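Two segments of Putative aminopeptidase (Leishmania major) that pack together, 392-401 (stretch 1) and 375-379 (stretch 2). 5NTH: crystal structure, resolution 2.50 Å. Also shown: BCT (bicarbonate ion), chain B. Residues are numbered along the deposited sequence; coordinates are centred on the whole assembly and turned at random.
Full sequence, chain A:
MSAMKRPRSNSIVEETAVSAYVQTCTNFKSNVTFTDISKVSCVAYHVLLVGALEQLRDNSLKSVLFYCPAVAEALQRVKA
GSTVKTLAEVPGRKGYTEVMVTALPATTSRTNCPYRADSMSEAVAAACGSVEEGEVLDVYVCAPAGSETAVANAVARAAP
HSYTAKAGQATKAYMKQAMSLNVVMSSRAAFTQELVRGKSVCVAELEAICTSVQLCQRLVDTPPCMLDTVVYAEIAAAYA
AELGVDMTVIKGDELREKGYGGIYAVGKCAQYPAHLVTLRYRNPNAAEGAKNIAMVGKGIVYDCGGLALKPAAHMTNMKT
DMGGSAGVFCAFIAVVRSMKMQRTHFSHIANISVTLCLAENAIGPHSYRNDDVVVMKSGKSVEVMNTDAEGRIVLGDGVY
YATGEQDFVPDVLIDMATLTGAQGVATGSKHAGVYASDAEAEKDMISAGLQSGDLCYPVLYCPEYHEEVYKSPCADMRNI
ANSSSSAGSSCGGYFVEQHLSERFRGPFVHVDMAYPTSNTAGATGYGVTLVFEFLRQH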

ATOM      1  N   ARG A 392      15.129  19.840  -9.590  1.00 30.12           N
ATOM      2  CA  ARG A 392      15.558  20.924  -8.705  1.00 28.88           C
ATOM      3  C   ARG A 392      17.065  21.116  -8.625  1.00 28.58           C
ATOM      4  O   ARG A 392      17.555  22.234  -8.705  1.00 28.62           O
ATOM      5  CB  ARG A 392      15.177  20.537  -7.273  1.00 29.20           C
ATOM      6  CG  ARG A 392      13.759  20.807  -6.874  1.00 28.06           C
ATOM      7  CD  ARG A 392      13.351  19.949  -5.713  1.00 26.92           C
ATOM      8  NE  ARG A 392      12.047  19.441  -6.075  1.00 26.99           N
ATOM      9  CZ  ARG A 392      10.888  19.726  -5.480  1.00 28.11           C
ATOM     10  NH1 ARG A 392       9.767  19.204  -5.988  1.00 27.76           N
ATOM     11  NH2 ARG A 392      10.815  20.488  -4.370  1.00 27.86           N
ATOM     12  N   ILE A 393      17.768  20.006  -8.375  1.00 27.97           N
ATOM     13  CA  ILE A 393      19.159  20.046  -8.036  1.00 27.88           C
ATOM     14  C   ILE A 393      20.016  20.352  -9.219  1.00 28.28           C
ATOM     15  O   ILE A 393      20.831  21.250  -9.174  1.00 29.36           O
ATOM     16  CB  ILE A 393      19.640  18.744  -7.429  1.00 27.81           C
ATOM     17  CG1 ILE A 393      19.056  18.603  -6.011  1.00 28.24           C
ATOM     18  CG2 ILE A 393      21.157  18.750  -7.365  1.00 27.70           C
ATOM     19  CD1 ILE A 393      19.327  17.275  -5.338  1.00 28.14           C
ATOM     20  N   VAL A 394      19.875  19.576 -10.273  1.00 28.34           N
ATOM     21  CA  VAL A 394      20.700  19.793 -11.457  1.00 27.77           C
ATOM     22  C   VAL A 394      20.414  21.175 -12.035  1.00 27.37           C
ATOM     23  O   VAL A 394      21.304  21.817 -12.562  1.00 27.41           O
ATOM     24  CB  VAL A 394      20.445  18.743 -12.556  1.00 28.21           C
ATOM     25  CG1 VAL A 394      20.580  17.313 -12.026  1.00 27.80           C
ATOM     26  CG2 VAL A 394      19.077  18.947 -13.188  1.00 28.51           C
ATOM     27  N   LEU A 395      19.164  21.613 -11.942  1.00 27.05           N
ATOM     28  CA  LEU A 395      18.746  22.883 -12.495  1.00 27.16           C
ATOM     29  C   LEU A 395      19.297  24.027 -11.680  1.00 27.24           C
ATOM     30  O   LEU A 395      19.581  25.091 -12.207  1.00 27.14           O
ATOM     31  CB  LEU A 395      17.237  23.014 -12.489  1.00 27.63           C
ATOM     32  CG  LEU A 395      16.417  22.326 -13.555  1.00 28.19           C
ATOM     33  CD1 LEU A 395      14.948  22.558 -13.236  1.00 28.22           C
ATOM     34  CD2 LEU A 395      16.756  22.826 -14.951  1.00 28.59           C
ATOM     35  N   GLY A 396      19.391  23.816 -10.382  1.00 27.18           N
ATOM     36  CA  GLY A 396      20.068  24.737  -9.524  1.00 26.64           C
ATOM     37  C   GLY A 396      21.451  25.052 -10.037  1.00 26.61           C
ATOM     38  O   GLY A 396      21.781  26.208 -10.143  1.00 29.06           O
ATOM     39  N   ASP A 397      22.271  24.065 -10.359  1.00 26.32           N
ATOM     40  CA  ASP A 397      23.605  24.366 -10.905  1.00 26.65           C
ATOM     41  C   ASP A 397      23.462  25.002 -12.302  1.00 27.51           C
ATOM     42  O   ASP A 397      24.294  25.800 -12.725  1.00 29.19           O
ATOM     43  CB  ASP A 397      24.515  23.125 -10.942  1.00 26.49           C
ATOM     44  CG  ASP A 397      25.160  22.808  -9.584  1.00 27.44           C
ATOM     45  OD1 ASP A 397      25.270  23.690  -8.714  1.00 29.58           O
ATOM     46  OD2 ASP A 397      25.606  21.679  -9.363  1.00 28.02           O
ATOM     47  N   GLY A 398      22.401  24.663 -13.016  1.00 27.38           N
ATOM     48  CA  GLY A 398      22.197  25.189 -14.352  1.00 27.16           C
ATOM     49  C   GLY A 398      21.944  26.680 -14.355  1.00 26.70           C
ATOM     50  O   GLY A 398      22.527  27.424 -15.153  1.00 26.32           O
ATOM     51  N   VAL A 399      21.049  27.115 -13.485  1.00 25.58           N
ATOM     52  CA  VAL A 399      20.695  28.501 -13.470  1.00 25.62           C
ATOM     53  C   VAL A 399      21.863  29.330 -12.934  1.00 26.79           C
ATOM     54  O   VAL A 399      22.120  30.419 -13.458  1.00 27.90           O
ATOM     55  CB  VAL A 399      19.377  28.770 -12.745  1.00 25.27           C
ATOM     56  CG1 VAL A 399      18.248  28.044 -13.464  1.00 24.72           C
ATOM     57  CG2 VAL A 399      19.445  28.400 -11.260  1.00 24.96           C
ATOM     58  N   TYR A 400      22.619  28.804 -11.967  1.00 27.13           N
ATOM     59  CA  TYR A 400      23.795  29.515 -11.491  1.00 27.59           C
ATOM     60  C   TYR A 400      24.804  29.690 -12.621  1.00 27.86           C
ATOM     61  O   TYR A 400      25.272  30.787 -12.879  1.00 28.56           O
ATOM     62  CB  TYR A 400      24.453  28.867 -10.273  1.00 27.68           C
ATOM     63  CG  TYR A 400      25.548  29.756  -9.775  1.00 27.91           C
ATOM     64  CD1 TYR A 400      25.285  30.821  -8.899  1.00 28.66           C
ATOM     65  CD2 TYR A 400      26.845  29.617 -10.274  1.00 28.47           C
ATOM     66  CE1 TYR A 400      26.312  31.687  -8.486  1.00 29.02           C
ATOM     67  CE2 TYR A 400      27.878  30.473  -9.883  1.00 28.85           C
ATOM     68  CZ  TYR A 400      27.613  31.505  -8.988  1.00 28.90           C
ATOM     69  OH  TYR A 400      28.629  32.343  -8.624  1.00 28.38           O
ATOM     70  N   TYR A 401      25.137  28.623 -13.312  1.00 28.81           N
ATOM     71  CA  TYR A 401      25.985  28.769 -14.505  1.00 29.69           C
ATOM     72  C   TYR A 401      25.523  29.872 -15.453  1.00 29.73           C
ATOM     73  O   TYR A 401      26.322  30.645 -15.947  1.00 30.60           O
ATOM     74  CB  TYR A 401      26.050  27.496 -15.337  1.00 29.80           C
ATOM     75  CG  TYR A 401      26.952  27.713 -16.524  1.00 30.64           C
ATOM     76  CD1 TYR A 401      28.311  27.537 -16.392  1.00 31.04           C
ATOM     77  CD2 TYR A 401      26.459  28.169 -17.760  1.00 31.44           C
ATOM     78  CE1 TYR A 401      29.180  27.765 -17.445  1.00 31.72           C
ATOM     79  CE2 TYR A 401      27.325  28.407 -18.831  1.00 31.80           C
ATOM     80  CZ  TYR A 401      28.699  28.198 -18.664  1.00 31.94           C
ATOM     81  OH  TYR A 401      29.626  28.423 -19.665  1.00 31.07           O
TER
HETATM   82  C   BCT B 601      12.202  17.531  -8.833  1.00 40.81           C
HETATM   83  O1  BCT B 601      13.292  17.716  -9.375  1.00 41.06           O
HETATM   84  O2  BCT B 601      11.715  18.320  -8.006  1.00 38.06           O
HETATM   85  O3  BCT B 601      11.560  16.421  -9.139  1.00 49.17           O
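Stretch 2 (375-379) VMKSG

Stretch 1 is a run of helix that extends beyond both of its ends, and stretch 2 is a short irregular segment that lies against one side of it. Residues M376 to G379 of stretch 2 form a type I beta turn, closed by a hydrogen bond from G379 N to M376 O (3.0 Å). A turn has no axis, so no crossing angle describes the packing. The direction is nonetheless clear: as the helix runs from I393 to Y400, its partners advance from M376 to S378, and the closest CA pairs are D397 with K377 (5.7 Å) and Y400 with S378 (6.1 Å).

At the start of the stretch, R392 takes no part in the contact. Its backbone N donates a hydrogen bond to O1 of the bicarbonate ion (2.8 Å), and the end of its side chain leads away from stretch 2. One residue on, I393 meets the side chain of M376, with CG2 lying 4.1 Å from SD, an apolar contact between two buried side chains. The thioether chain of M376, m at all three chi angles, folds so that its end comes nearer the helix, bringing CE to 3.1 Å from I393 O. V394 and L395 point away.

G396 receives the same methyl group, its CA 3.7 Å from M376 CE. Here glycine suits the place well: a CB built on this backbone would point toward stretch 2 and fall 2.5 Å from M376 CE, a clash.

D397 supplies the hydrogen bond between the stretches. Its CA-to-CB bond points sideways, but the end of the side chain comes nearer, and OD1 accepts from K377 N at 2.8 Å with a nearly straight N-H...O angle of 163°. A carboxylate is apt because it can accept at both oxygens: OD1 holds the backbone of the turn, while OD2 is hydrogen-bonded elsewhere in the structure.

G398 and V399 make no contact, and the next turn of the helix brings Y400 round toward stretch 2. With chi1 t, its broad ring lies against both K377 and S378. Its CD2 is 3.1 Å from K377 CG, a tight approach to the aliphatic part of the lysine; the end of that side chain leads away, and NZ is hydrogen-bonded elsewhere in the structure. S378 places its CA over the ring face, 4.1 Å from the ring centroid and 24° off the normal, a CH-pi contact. Y401 then turns aside, beyond contact range.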

ATOM      1  N   VAL A 375      26.910  20.528  -1.891  1.00 31.71           N
ATOM      2  CA  VAL A 375      27.234  21.934  -2.018  1.00 30.50           C
ATOM      3  C   VAL A 375      27.102  22.329  -3.469  1.00 28.84           C
ATOM      4  O   VAL A 375      27.882  21.936  -4.302  1.00 28.38           O
ATOM      5  CB  VAL A 375      28.647  22.249  -1.527  1.00 31.76           C
ATOM      6  CG1 VAL A 375      28.823  23.765  -1.363  1.00 31.95           C
ATOM      7  CG2 VAL A 375      28.904  21.560  -0.196  1.00 32.78           C
ATOM      8  N   MET A 376      26.105  23.141  -3.741  1.00 28.05           N
ATOM      9  CA  MET A 376      25.782  23.536  -5.078  1.00 27.77           C
ATOM     10  C   MET A 376      26.822  24.573  -5.520  1.00 27.81           C
ATOM     11  O   MET A 376      27.514  25.159  -4.713  1.00 27.67           O
ATOM     12  CB  MET A 376      24.399  24.184  -5.109  1.00 27.70           C
ATOM     13  CG  MET A 376      23.270  23.408  -4.470  1.00 27.53           C
ATOM     14  SD  MET A 376      22.699  22.086  -5.505  1.00 28.36           S
ATOM     15  CE  MET A 376      21.980  22.997  -6.869  1.00 27.80           C
ATOM     16  N   LYS A 377      26.911  24.809  -6.808  1.00 27.85           N
ATOM     17  CA  LYS A 377      27.744  25.871  -7.308  1.00 28.57           C
ATOM     18  C   LYS A 377      27.521  27.204  -6.643  1.00 28.33           C
ATOM     19  O   LYS A 377      28.461  27.954  -6.433  1.00 30.03           O
ATOM     20  CB  LYS A 377      27.478  26.075  -8.792  1.00 29.53           C
ATOM     21  CG  LYS A 377      28.431  27.045  -9.449  1.00 29.83           C
ATOM     22  CD  LYS A 377      29.880  26.631  -9.251  1.00 30.38           C
ATOM     23  CE  LYS A 377      30.801  27.464 -10.128  1.00 31.04           C
ATOM     24  NZ  LYS A 377      32.107  27.654  -9.468  1.00 31.28           N
ATOM     25  N   SER A 378      26.276  27.510  -6.326  1.00 27.37           N
ATOM     26  CA  SER A 378      25.943  28.799  -5.781  1.00 26.74           C
ATOM     27  C   SER A 378      26.471  29.026  -4.391  1.00 26.68           C
ATOM     28  O   SER A 378      26.281  30.108  -3.844  1.00 26.18           O
ATOM     29  CB  SER A 378      24.432  28.942  -5.716  1.00 27.15           C
ATOM     30  OG  SER A 378      23.919  28.063  -4.739  1.00 26.94           O
ATOM     31  N   GLY A 379      27.077  27.991  -3.803  1.00 27.46           N
ATOM     32  CA  GLY A 379      27.525  28.000  -2.401  1.00 27.48           C
ATOM     33  C   GLY A 379      26.523  27.467  -1.373  1.00 27.80           C
ATOM     34  O   GLY A 379      26.914  27.059  -0.281  1.00 28.32           O
TER